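Local coordinates for protein collagen adhesin (Staphylococcus aureus, PDB 2F68) that binds collagen for cell adhesion, consistent with a "collagen hug" in which two beta-rich domains close around the collagen triple helix, at residues F107-E111 against N297-A302; E65-K69 against M159-T164; A55-S59 against I85-A90; P24-D29 against N138-S144. The contacts are given in a common frame with arbitrary orientation. Residues are numbered along the deposited sequence.

Interaction 1: F107-E111 against N297-A302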
loop_
_atom_site.group_PDB
_atom_site.type_symbol
_atom_site.label_atom_id
_atom_site.label_comp_id
_atom_site.label_asym_id
_atom_site.label_seq_id
_atom_site.Cartn_x
_atom_site.Cartn_y
_atom_site.Cartn_z
ATOM N N PHE A 107 -15.902 11.111 -14.437
ATOM C CA PHE A 107 -15.435 11.043 -13.051
ATOM C C PHE A 107 -14.092 10.322 -12.902
ATOM O O PHE A 107 -13.644 9.623 -13.815
ATOM C CB PHE A 107 -16.500 10.402 -12.145
ATOM C CG PHE A 107 -16.677 8.918 -12.353
ATOM C CD1 PHE A 107 -15.999 8.003 -11.551
ATOM C CD2 PHE A 107 -17.534 8.437 -13.339
ATOM C CE1 PHE A 107 -16.161 6.632 -11.736
ATOM C CE2 PHE A 107 -17.704 7.067 -13.531
ATOM C CZ PHE A 107 -17.016 6.164 -12.728
ATOM N N ALA A 108 -13.463 10.503 -11.742
ATOM C CA ALA A 108 -12.206 9.840 -11.407
ATOM C C ALA A 108 -12.215 9.388 -9.949
ATOM O O ALA A 108 -12.136 10.211 -9.032
ATOM C CB ALA A 108 -11.028 10.762 -11.678
ATOM N N GLU A 109 -12.316 8.077 -9.746
ATOM C CA GLU A 109 -12.376 7.495 -8.409
ATOM C C GLU A 109 -11.100 6.711 -8.105
ATOM O O GLU A 109 -10.731 5.801 -8.851
ATOM C CB GLU A 109 -13.611 6.599 -8.276
ATOM C CG GLU A 109 -14.073 6.371 -6.842
ATOM C CD GLU A 109 -15.360 5.565 -6.752
ATOM O OE1 GLU A 109 -15.499 4.562 -7.484
ATOM O OE2 GLU A 109 -16.232 5.932 -5.936
ATOM N N PHE A 110 -10.432 7.075 -7.012
ATOM C CA PHE A 110 -9.169 6.447 -6.613
ATOM C C PHE A 110 -8.970 6.458 -5.097
ATOM O O PHE A 110 -9.533 7.300 -4.395
ATOM C CB PHE A 110 -7.977 7.114 -7.321
ATOM C CG PHE A 110 -7.905 8.607 -7.130
ATOM C CD1 PHE A 110 -7.209 9.154 -6.055
ATOM C CD2 PHE A 110 -8.521 9.468 -8.036
ATOM C CE1 PHE A 110 -7.139 10.533 -5.877
ATOM C CE2 PHE A 110 -8.455 10.849 -7.867
ATOM C CZ PHE A 110 -7.762 11.382 -6.785
ATOM N N GLU A 111 -8.160 5.522 -4.605
ATOM C CA GLU A 111 -7.892 5.390 -3.171
ATOM C C GLU A 111 -6.578 6.053 -2.765
ATOM O O GLU A 111 -5.592 6.000 -3.504
ATOM C CB GLU A 111 -7.882 3.915 -2.759
ATOM C CG GLU A 111 -9.238 3.220 -2.862
ATOM C CD GLU A 111 -9.195 1.757 -2.446
ATOM O OE1 GLU A 111 -10.252 1.226 -2.047
ATOM O OE2 GLU A 111 -8.112 1.135 -2.518
ATOM N N ASN A 297 -6.344 -5.169 -2.306
ATOM C CA ASN A 297 -5.834 -4.507 -3.504
ATOM C C ASN A 297 -6.459 -3.126 -3.693
ATOM O O ASN A 297 -7.595 -2.888 -3.277
ATOM C CB ASN A 297 -6.083 -5.377 -4.740
ATOM C CG ASN A 297 -5.178 -5.017 -5.912
ATOM O OD1 ASN A 297 -4.254 -4.210 -5.784
ATOM N ND2 ASN A 297 -5.441 -5.625 -7.063
ATOM N N ILE A 298 -5.707 -2.226 -4.323
ATOM C CA ILE A 298 -6.144 -0.844 -4.521
ATOM C C ILE A 298 -7.177 -0.727 -5.642
ATOM O O ILE A 298 -6.979 -1.249 -6.742
ATOM C CB ILE A 298 -4.940 0.108 -4.786
ATOM C CG1 ILE A 298 -3.925 0.057 -3.629
ATOM C CG2 ILE A 298 -5.412 1.542 -5.059
ATOM C CD1 ILE A 298 -4.504 0.320 -2.231
ATOM N N ASN A 299 -8.277 -0.040 -5.341
ATOM C CA ASN A 299 -9.349 0.193 -6.303
ATOM C C ASN A 299 -9.242 1.569 -6.953
ATOM O O ASN A 299 -9.145 2.587 -6.260
ATOM C CB ASN A 299 -10.719 0.038 -5.630
ATOM C CG ASN A 299 -10.912 -1.330 -4.994
ATOM O OD1 ASN A 299 -10.578 -2.360 -5.583
ATOM N ND2 ASN A 299 -11.463 -1.343 -3.786
ATOM N N ALA A 300 -9.254 1.589 -8.284
ATOM C CA ALA A 300 -9.203 2.832 -9.049
ATOM C C ALA A 300 -10.007 2.712 -10.340
ATOM O O ALA A 300 -9.737 1.844 -11.174
ATOM C CB ALA A 300 -7.760 3.223 -9.343
ATOM N N ASN A 301 -10.999 3.588 -10.491
ATOM C CA ASN A 301 -11.885 3.579 -11.655
ATOM C C ASN A 301 -12.115 4.975 -12.229
ATOM O O ASN A 301 -12.121 5.964 -11.493
ATOM C CB ASN A 301 -13.232 2.938 -11.301
ATOM C CG ASN A 301 -13.107 1.467 -10.938
ATOM O OD1 ASN A 301 -12.472 0.686 -11.651
ATOM N ND2 ASN A 301 -13.725 1.079 -9.829
ATOM N N ALA A 302 -12.305 5.042 -13.544
ATOM C CA ALA A 302 -12.575 6.303 -14.231
ATOM C C ALA A 302 -13.528 6.102 -15.407
ATOM O O ALA A 302 -13.319 5.221 -16.245
ATOM C CB ALA A 302 -11.274 6.948 -14.695
HETATM O O HOH W 1 -7.894 -1.161 -1.038
#
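This is an antiparallel strand pairing between domains: a segment near the C-terminus, 297-302, coming after strand 289-296, lies along strand 104-116 of the immunoglobulin-like domain. The short axes of 107-111 and 300-302 approach to 4.7 Å at 177°, almost exactly antiparallel. Two backbone bonds fix the register at the Glu109–Asn301 pair, Glu109 N to Asn301 O at 2.7 Å (158°) and Asn301 N to Glu109 O at 2.8 Å (154°). Next to it, Ala108 and Ala302 form a non-hydrogen-bonded pair, with CA atoms 4.5 Å apart. Two CA-H...O contacts add to the close fit, Ala302 CA to Phe107 O at 3.5 Å and Ala300 CA to Glu109 O at 3.3 Å.

Where the partner chain is not yet regular strand, Glu111 takes over with its carboxylate. Its OE2 accepts Asn299 N at 3.1 Å (167°), its OE1 receives a weak bond from Asn299 ND2 at 3.3 Å, and a water donates both to Glu111 OE2 (2.7 Å) and to Asn297 O (2.8 Å). Phe107 extends alongside, with Ala302 C over one ring face, and makes a cation-pi contact with Lys36. The methyl groups of Ala300 and Ala302 rest against Val71 of strand 62-75. A late strand added to an earlier domain's sheet is interdomain strand complementation, the latch characteristic of two-domain staphylococcal adhesins.

Interaction 2: E65-K69 against M159-T164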
loop_
_atom_site.group_PDB
_atom_site.type_symbol
_atom_site.label_atom_id
_atom_site.label_comp_id
_atom_site.label_asym_id
_atom_site.label_seq_id
_atom_site.Cartn_x
_atom_site.Cartn_y
_atom_site.Cartn_z
ATOM N N GLU A 65 -1.139 10.216 0.587
ATOM C CA GLU A 65 -0.371 9.492 -0.422
ATOM C C GLU A 65 -1.290 8.730 -1.374
ATOM O O GLU A 65 -1.972 7.784 -0.972
ATOM C CB GLU A 65 0.625 8.534 0.241
ATOM C CG GLU A 65 1.672 9.213 1.115
ATOM C CD GLU A 65 2.631 8.229 1.762
ATOM O OE1 GLU A 65 3.352 7.520 1.027
ATOM O OE2 GLU A 65 2.672 8.172 3.010
ATOM N N GLY A 66 -1.305 9.156 -2.634
ATOM C CA GLY A 66 -2.120 8.516 -3.662
ATOM C C GLY A 66 -1.482 7.246 -4.184
ATOM O O GLY A 66 -0.341 7.263 -4.649
ATOM N N TYR A 67 -2.221 6.142 -4.105
ATOM C CA TYR A 67 -1.742 4.852 -4.599
ATOM C C TYR A 67 -1.589 4.874 -6.118
ATOM O O TYR A 67 -2.532 5.211 -6.841
ATOM C CB TYR A 67 -2.678 3.722 -4.162
ATOM C CG TYR A 67 -2.654 3.436 -2.674
ATOM C CD1 TYR A 67 -3.608 3.993 -1.823
ATOM C CD2 TYR A 67 -1.681 2.605 -2.120
ATOM C CE1 TYR A 67 -3.592 3.731 -0.454
ATOM C CE2 TYR A 67 -1.656 2.337 -0.755
ATOM C CZ TYR A 67 -2.613 2.902 0.071
ATOM O OH TYR A 67 -2.590 2.639 1.422
ATOM N N SER A 68 -0.394 4.517 -6.585
ATOM C CA SER A 68 -0.025 4.620 -8.000
ATOM C C SER A 68 -0.898 3.764 -8.919
ATOM O O SER A 68 -0.802 2.536 -8.915
ATOM C CB SER A 68 1.455 4.279 -8.195
ATOM O OG SER A 68 2.287 5.180 -7.484
ATOM N N LYS A 69 -1.749 4.429 -9.698
ATOM C CA LYS A 69 -2.643 3.757 -10.643
ATOM C C LYS A 69 -2.797 4.545 -11.943
ATOM O O LYS A 69 -2.739 5.777 -11.945
ATOM C CB LYS A 69 -4.020 3.515 -10.013
ATOM C CG LYS A 69 -4.103 2.304 -9.085
ATOM C CD LYS A 69 -4.185 0.995 -9.863
ATOM C CE LYS A 69 -4.260 -0.200 -8.926
ATOM N NZ LYS A 69 -4.339 -1.486 -9.672
ATOM N N MET A 159 0.578 -2.351 1.180
ATOM C CA MET A 159 0.960 -1.987 -0.181
ATOM C C MET A 159 1.424 -0.534 -0.219
ATOM O O MET A 159 0.731 0.361 0.271
ATOM C CB MET A 159 -0.212 -2.206 -1.143
ATOM C CG MET A 159 0.187 -2.282 -2.613
ATOM S SD MET A 159 -1.211 -2.531 -3.728
ATOM C CE MET A 159 -1.683 -4.218 -3.341
ATOM N N LEU A 160 2.604 -0.311 -0.794
ATOM C CA LEU A 160 3.183 1.028 -0.907
ATOM C C LEU A 160 2.471 1.897 -1.942
ATOM O O LEU A 160 2.139 1.419 -3.028
ATOM C CB LEU A 160 4.682 0.944 -1.222
ATOM C CG LEU A 160 5.707 1.449 -0.196
ATOM C CD1 LEU A 160 5.267 1.251 1.252
ATOM C CD2 LEU A 160 7.065 0.806 -0.447
ATOM N N PRO A 161 2.222 3.178 -1.598
ATOM C CA PRO A 161 1.607 4.147 -2.509
ATOM C C PRO A 161 2.428 4.403 -3.775
ATOM O O PRO A 161 1.859 4.730 -4.818
ATOM C CB PRO A 161 1.531 5.424 -1.663
ATOM C CG PRO A 161 1.575 4.948 -0.253
ATOM C CD PRO A 161 2.496 3.777 -0.280
ATOM N N GLU A 162 3.748 4.253 -3.677
ATOM C CA GLU A 162 4.639 4.440 -4.825
ATOM C C GLU A 162 4.730 3.204 -5.723
ATOM O O GLU A 162 5.043 3.319 -6.911
ATOM C CB GLU A 162 6.041 4.892 -4.380
ATOM C CG GLU A 162 6.727 3.999 -3.342
ATOM C CD GLU A 162 6.534 4.481 -1.912
ATOM O OE1 GLU A 162 5.423 4.940 -1.567
ATOM O OE2 GLU A 162 7.500 4.392 -1.124
ATOM N N ASP A 163 4.452 2.032 -5.155
ATOM C CA ASP A 163 4.536 0.772 -5.894
ATOM C C ASP A 163 3.350 -0.147 -5.592
ATOM O O ASP A 163 3.297 -0.788 -4.539
ATOM C CB ASP A 163 5.865 0.065 -5.592
ATOM C CG ASP A 163 6.153 -1.084 -6.544
ATOM O OD1 ASP A 163 5.726 -1.025 -7.718
ATOM O OD2 ASP A 163 6.822 -2.049 -6.117
ATOM N N THR A 164 2.406 -0.203 -6.530
ATOM C CA THR A 164 1.196 -1.016 -6.377
ATOM C C THR A 164 1.382 -2.460 -6.853
ATOM O O THR A 164 0.554 -3.325 -6.560
ATOM C CB THR A 164 -0.022 -0.380 -7.101
ATOM O OG1 THR A 164 -1.229 -1.022 -6.670
ATOM C CG2 THR A 164 0.105 -0.503 -8.621
HETATM O O HOH W 2 4.749 5.304 1.818
HETATM O O HOH W 3 -2.545 -3.034 -7.988
#
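The 65-69 segment, part of a strand that is interrupted at Tyr67 and Ser68 and resumes at Lys69, meets a non-regular loop of the collagen-binding domain. One acceptor holds the two together: Pro161 O receives Ser68 N at 2.9 Å (142°) and Ser68 OG at 2.7 Å, so both donors of that serine are used on a single carbonyl. Gly66 O lies 3.4 Å from Pro161 O, but two acceptors cannot bond.

At each end water carries the polar link. Glu65 OE1 accepts a water at 2.7 Å, and the same water donates weakly to Glu162 OE1 at 3.5 Å, bridging carboxylates whose OE1 atoms are 4.2 Å apart. A second water accepts from Lys69 NZ at 2.9 Å and bonds Thr164 OG1 at 2.7 Å. Asp163 turns away and is satisfied by Thr165 OG1 and His166 ND1, while a weak bond from Asp163 N to Leu160 O (3.2 Å) tightens the loop. Apolar burial centres on Pro161, whose CG is 4.2 Å from Tyr67 CE2; Met159 O sits at the edge of that ring, 3.3 Å from CE2.

The loop joins strands 154-156 and 166-173, and it packs against strand 62-75 beside Gln113 of strand 104-116 and Ile298 of the interdomain connection.

Interaction 3: A55-S59 against I85-A90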
loop_
_atom_site.group_PDB
_atom_site.type_symbol
_atom_site.label_atom_id
_atom_site.label_comp_id
_atom_site.label_asym_id
_atom_site.label_seq_id
_atom_site.Cartn_x
_atom_site.Cartn_y
_atom_site.Cartn_z
ATOM N N ALA A 55 -5.083 17.916 -5.943
ATOM C CA ALA A 55 -3.969 18.196 -5.036
ATOM C C ALA A 55 -4.302 17.918 -3.570
ATOM O O ALA A 55 -5.456 18.030 -3.151
ATOM C CB ALA A 55 -3.497 19.636 -5.211
ATOM N N TRP A 56 -3.272 17.560 -2.805
ATOM C CA TRP A 56 -3.395 17.264 -1.376
ATOM C C TRP A 56 -2.071 17.528 -0.648
ATOM O O TRP A 56 -1.016 17.554 -1.287
ATOM C CB TRP A 56 -3.847 15.812 -1.161
ATOM C CG TRP A 56 -3.068 14.795 -1.947
ATOM C CD1 TRP A 56 -1.769 14.422 -1.749
ATOM C CD2 TRP A 56 -3.547 14.008 -3.045
ATOM N NE1 TRP A 56 -1.407 13.458 -2.660
ATOM C CE2 TRP A 56 -2.480 13.185 -3.466
ATOM C CE3 TRP A 56 -4.775 13.922 -3.714
ATOM C CZ2 TRP A 56 -2.602 12.285 -4.530
ATOM C CZ3 TRP A 56 -4.895 13.026 -4.773
ATOM C CH2 TRP A 56 -3.813 12.220 -5.169
ATOM N N PRO A 57 -2.119 17.734 0.689
ATOM C CA PRO A 57 -0.888 17.944 1.461
ATOM C C PRO A 57 0.060 16.744 1.407
ATOM O O PRO A 57 -0.363 15.603 1.613
ATOM C CB PRO A 57 -1.399 18.163 2.892
ATOM C CG PRO A 57 -2.764 17.569 2.914
ATOM C CD PRO A 57 -3.315 17.804 1.548
ATOM N N THR A 58 1.330 17.019 1.122
ATOM C CA THR A 58 2.356 15.980 1.010
ATOM C C THR A 58 3.336 16.018 2.184
ATOM O O THR A 58 4.092 15.068 2.402
ATOM C CB THR A 58 3.143 16.094 -0.317
ATOM O OG1 THR A 58 3.671 17.420 -0.454
ATOM C CG2 THR A 58 2.243 15.784 -1.508
ATOM N N SER A 59 3.316 17.120 2.931
ATOM C CA SER A 59 4.198 17.310 4.084
ATOM C C SER A 59 3.576 18.241 5.124
ATOM O O SER A 59 2.667 19.015 4.815
ATOM C CB SER A 59 5.559 17.853 3.635
ATOM O OG SER A 59 5.412 19.039 2.874
ATOM N N ILE A 85 -2.593 8.560 -11.226
ATOM C CA ILE A 85 -2.529 8.840 -9.793
ATOM C C ILE A 85 -1.121 8.554 -9.267
ATOM O O ILE A 85 -0.577 7.469 -9.479
ATOM C CB ILE A 85 -3.590 8.032 -8.984
ATOM C CG1 ILE A 85 -5.006 8.273 -9.522
ATOM C CG2 ILE A 85 -3.541 8.391 -7.502
ATOM C CD1 ILE A 85 -5.493 7.224 -10.510
ATOM N N THR A 86 -0.539 9.548 -8.598
ATOM C CA THR A 86 0.788 9.432 -7.993
ATOM C C THR A 86 0.725 9.807 -6.505
ATOM O O THR A 86 -0.213 10.490 -6.086
ATOM C CB THR A 86 1.831 10.321 -8.721
ATOM O OG1 THR A 86 1.336 11.661 -8.832
ATOM C CG2 THR A 86 2.139 9.775 -10.111
ATOM N N PRO A 87 1.714 9.356 -5.701
ATOM C CA PRO A 87 1.768 9.652 -4.260
ATOM C C PRO A 87 1.685 11.136 -3.884
ATOM O O PRO A 87 1.428 11.457 -2.721
ATOM C CB PRO A 87 3.127 9.086 -3.839
ATOM C CG PRO A 87 3.393 8.007 -4.809
ATOM C CD PRO A 87 2.844 8.499 -6.112
ATOM N N ASP A 88 1.898 12.024 -4.854
ATOM C CA ASP A 88 1.897 13.464 -4.598
ATOM C C ASP A 88 0.824 14.240 -5.368
ATOM O O ASP A 88 0.604 15.424 -5.104
ATOM C CB ASP A 88 3.285 14.058 -4.875
ATOM C CG ASP A 88 4.351 13.540 -3.917
ATOM O OD1 ASP A 88 4.009 13.134 -2.784
ATOM O OD2 ASP A 88 5.541 13.545 -4.300
ATOM N N GLY A 89 0.155 13.574 -6.309
ATOM C CA GLY A 89 -0.897 14.212 -7.101
ATOM C C GLY A 89 -1.624 13.292 -8.065
ATOM O O GLY A 89 -1.143 12.206 -8.387
ATOM N N ALA A 90 -2.793 13.738 -8.523
ATOM C CA ALA A 90 -3.580 13.008 -9.514
ATOM C C ALA A 90 -3.901 13.913 -10.700
ATOM O O ALA A 90 -4.367 15.041 -10.521
ATOM C CB ALA A 90 -4.857 12.465 -8.888
HETATM O O HOH W 4 -0.719 17.563 -4.013
#
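A two-residue beta hairpin of the immunoglobulin-like domain, linking strands 78-86 and 89-94, is flanked here by the indole of Trp56 from the loop after strand 50-54. The hairpin is defined by a type I turn from Thr86 to Gly89 and by reciprocal bonds, Thr86 N to Gly89 O at 2.7 Å and Gly89 N to Thr86 O at 3.1 Å. Thr86, in the p rotamer, adds its hydroxyl, with OG1 donating to Gly89 O at 2.6 Å.

Trp56 accounts for most of the buried area on its side. Its CA-to-CB bond points sideways, but chi1 of 49° (p) and chi2 of 70° swing the ring across to the turn. Thr86 O and Pro87 O then lie at the ring edge: Thr86 O is 3.4 Å from Trp56 CZ2, and Trp56 NE1 makes a straight but long and weak hydrogen bond to Pro87 O (3.5 Å, 166°). The six-membered ring meets apolar groups, with Trp56 CH2 3.9 Å from Ala90 CB and 4.5 Å from Ile85 CG2. Ile130 and Ile64 also touch this indole.

Thr58, also p, directs its methyl at the turn, placing CG2 3.4 Å from OD1 of Asp88 (chi1 m), whereas its backbone carbonyl is taken by Lys63 NZ. The backbones are joined through one water, which accepts from Trp56 N at 2.8 Å and donates to Asp88 O at 2.7 Å.

Interaction 4: P24-D29 against N138-S144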
loop_
_atom_site.group_PDB
_atom_site.type_symbol
_atom_site.label_atom_id
_atom_site.label_comp_id
_atom_site.label_asym_id
_atom_site.label_seq_id
_atom_site.Cartn_x
_atom_site.Cartn_y
_atom_site.Cartn_z
ATOM N N PRO A 24 -14.359 7.277 3.250
ATOM C CA PRO A 24 -14.867 7.978 4.436
ATOM C C PRO A 24 -14.082 9.247 4.778
ATOM O O PRO A 24 -12.916 9.379 4.399
ATOM C CB PRO A 24 -14.701 6.939 5.547
ATOM C CG PRO A 24 -13.545 6.121 5.114
ATOM C CD PRO A 24 -13.596 6.068 3.615
ATOM N N SER A 25 -14.731 10.164 5.492
ATOM C CA SER A 25 -14.127 11.441 5.870
ATOM C C SER A 25 -13.282 11.346 7.142
ATOM O O SER A 25 -12.484 12.241 7.430
ATOM C CB SER A 25 -15.208 12.517 6.031
ATOM O OG SER A 25 -16.152 12.151 7.022
ATOM N N LYS A 26 -13.460 10.261 7.894
ATOM C CA LYS A 26 -12.703 10.029 9.124
ATOM C C LYS A 26 -11.945 8.705 9.061
ATOM O O LYS A 26 -12.551 7.633 8.977
ATOM C CB LYS A 26 -13.628 10.065 10.345
ATOM C CG LYS A 26 -14.127 11.460 10.713
ATOM C CD LYS A 26 -15.205 11.426 11.797
ATOM C CE LYS A 26 -14.618 11.382 13.207
ATOM N NZ LYS A 26 -14.188 10.015 13.616
ATOM N N ILE A 27 -10.616 8.792 9.093
ATOM C CA ILE A 27 -9.746 7.614 9.003
ATOM C C ILE A 27 -8.669 7.601 10.091
ATOM O O ILE A 27 -8.350 8.639 10.675
ATOM C CB ILE A 27 -9.075 7.485 7.603
ATOM C CG1 ILE A 27 -8.391 8.799 7.197
ATOM C CG2 ILE A 27 -10.094 7.034 6.555
ATOM C CD1 ILE A 27 -7.390 8.661 6.061
ATOM N N GLU A 28 -8.122 6.416 10.356
ATOM C CA GLU A 28 -7.031 6.250 11.316
ATOM C C GLU A 28 -5.680 6.512 10.646
ATOM O O GLU A 28 -5.617 6.727 9.432
ATOM C CB GLU A 28 -7.060 4.842 11.928
ATOM C CG GLU A 28 -8.345 4.493 12.685
ATOM C CD GLU A 28 -8.521 5.283 13.974
ATOM O OE1 GLU A 28 -7.521 5.509 14.689
ATOM O OE2 GLU A 28 -9.669 5.670 14.277
ATOM N N ASP A 29 -4.609 6.499 11.439
ATOM C CA ASP A 29 -3.252 6.698 10.925
ATOM C C ASP A 29 -2.827 5.520 10.049
ATOM O O ASP A 29 -2.787 4.375 10.505
ATOM C CB ASP A 29 -2.258 6.900 12.075
ATOM C CG ASP A 29 -0.858 7.245 11.591
ATOM O OD1 ASP A 29 -0.721 8.123 10.710
ATOM O OD2 ASP A 29 0.111 6.644 12.100
ATOM N N ASN A 138 -12.526 17.777 3.123
ATOM C CA ASN A 138 -11.660 17.494 4.269
ATOM C C ASN A 138 -11.635 16.030 4.702
ATOM O O ASN A 138 -12.654 15.337 4.652
ATOM C CB ASN A 138 -12.045 18.380 5.458
ATOM C CG ASN A 138 -11.824 19.862 5.186
ATOM O OD1 ASN A 138 -12.626 20.702 5.597
ATOM N ND2 ASN A 138 -10.736 20.189 4.495
ATOM N N VAL A 139 -10.456 15.576 5.126
ATOM C CA VAL A 139 -10.264 14.224 5.650
ATOM C C VAL A 139 -9.612 14.303 7.032
ATOM O O VAL A 139 -8.549 14.908 7.192
ATOM C CB VAL A 139 -9.379 13.352 4.716
ATOM C CG1 VAL A 139 -9.408 11.891 5.154
ATOM C CG2 VAL A 139 -9.824 13.475 3.266
ATOM N N THR A 140 -10.260 13.693 8.022
ATOM C CA THR A 140 -9.755 13.679 9.392
ATOM C C THR A 140 -8.912 12.427 9.638
ATOM O O THR A 140 -9.411 11.302 9.541
ATOM C CB THR A 140 -10.907 13.763 10.424
ATOM O OG1 THR A 140 -11.780 14.847 10.083
ATOM C CG2 THR A 140 -10.365 13.983 11.831
ATOM N N VAL A 141 -7.634 12.635 9.948
ATOM C CA VAL A 141 -6.703 11.536 10.203
ATOM C C VAL A 141 -6.293 11.514 11.677
ATOM O O VAL A 141 -5.530 12.369 12.133
ATOM C CB VAL A 141 -5.444 11.614 9.291
ATOM C CG1 VAL A 141 -4.546 10.399 9.504
ATOM C CG2 VAL A 141 -5.841 11.726 7.824
ATOM N N HIS A 142 -6.812 10.531 12.411
ATOM C CA HIS A 142 -6.507 10.370 13.833
ATOM C C HIS A 142 -5.095 9.823 14.032
ATOM O O HIS A 142 -4.598 9.057 13.203
ATOM C CB HIS A 142 -7.532 9.452 14.505
ATOM C CG HIS A 142 -8.950 9.906 14.342
ATOM N ND1 HIS A 142 -9.512 10.891 15.126
ATOM C CD2 HIS A 142 -9.920 9.508 13.484
ATOM C CE1 HIS A 142 -10.767 11.080 14.758
ATOM N NE2 HIS A 142 -11.039 10.254 13.763
ATOM N N LYS A 143 -4.460 10.220 15.133
ATOM C CA LYS A 143 -3.084 9.817 15.432
ATOM C C LYS A 143 -2.978 8.340 15.828
ATOM O O LYS A 143 -3.971 7.718 16.217
ATOM C CB LYS A 143 -2.475 10.716 16.518
ATOM C CG LYS A 143 -2.973 10.444 17.935
ATOM C CD LYS A 143 -2.164 11.219 18.965
ATOM C CE LYS A 143 -2.274 10.595 20.352
ATOM N NZ LYS A 143 -3.656 10.654 20.912
ATOM N N SER A 144 -1.770 7.792 15.720
ATOM C CA SER A 144 -1.502 6.402 16.078
ATOM C C SER A 144 -1.440 6.219 17.592
ATOM O O SER A 144 -0.839 7.027 18.303
ATOM C CB SER A 144 -0.197 5.925 15.433
ATOM O OG SER A 144 0.031 4.549 15.690
HETATM O O HOH W 5 -13.577 15.444 7.670
#
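His142, Ile27 and Asp29 lose the most surface in this parallel strand pairing, and each marks a different part of it. Ile27 fixes the register. Its N donates to Thr140 O (2.8 Å, 174°) and its O accepts His142 N (3.0 Å, 165°), so it bonds the residues on either side of its bridge partner Val141; Thr140 N to Ser25 O (2.7 Å, 172°) extends the pattern backward. The Ile27 side chain, on the same sheet face as Val141, packs with CG1 3.8 Å from Val139 CG1 and CD1 3.9 Å from Val141 CG2.

His142 lies just beyond the regular strand. Its NE2 accepts Lys26 NZ at 3.2 Å, with the lysine nitrogen near the ring plane, while ND1 makes a weak bond with Lys126 NZ. Asp29 closes the far end: its CA-to-CB bond points toward the partner and OD2 comes 3.4 Å from Ser144 CB, but OD1 bonds Asn116 N. The 3.1 Å between Asp29 N and His142 O is short, yet its angle is too poor for a hydrogen bond.

An early strand running parallel to the last strand of a domain recalls the A'–G pairing of V-type immunoglobulin folds. Here strand 135-141 has strand 127-132 as its antiparallel neighbour and strand 17-27 as its parallel one, which in turn pairs with strand 31-40.

All four contacts reach one mixed sheet of the immunoglobulin-like domain. Interactions 1, 2 and 3 form a touching cluster, with centres 11 to 15 Å apart: Phe110 packs on Trp56, Ile85 and Ala90, Tyr67 packs on Ile298, and Lys69 O is a probable hydrogen-bond partner of Ile85 N. Interaction 4 stands apart, its centre 16 to 19 Å from the others and its nearest atoms about 8 Å away. Along the chain, interaction 3 falls between the segments of interaction 4 and closes before interaction 1 opens; interactions 1 and 2 cross interaction 4 and each other, and 2 also crosses 3. Residues 159-164 and 297-302 thus return to the earlier domain, consistent with a closed two-domain arrangement able to encircle collagen.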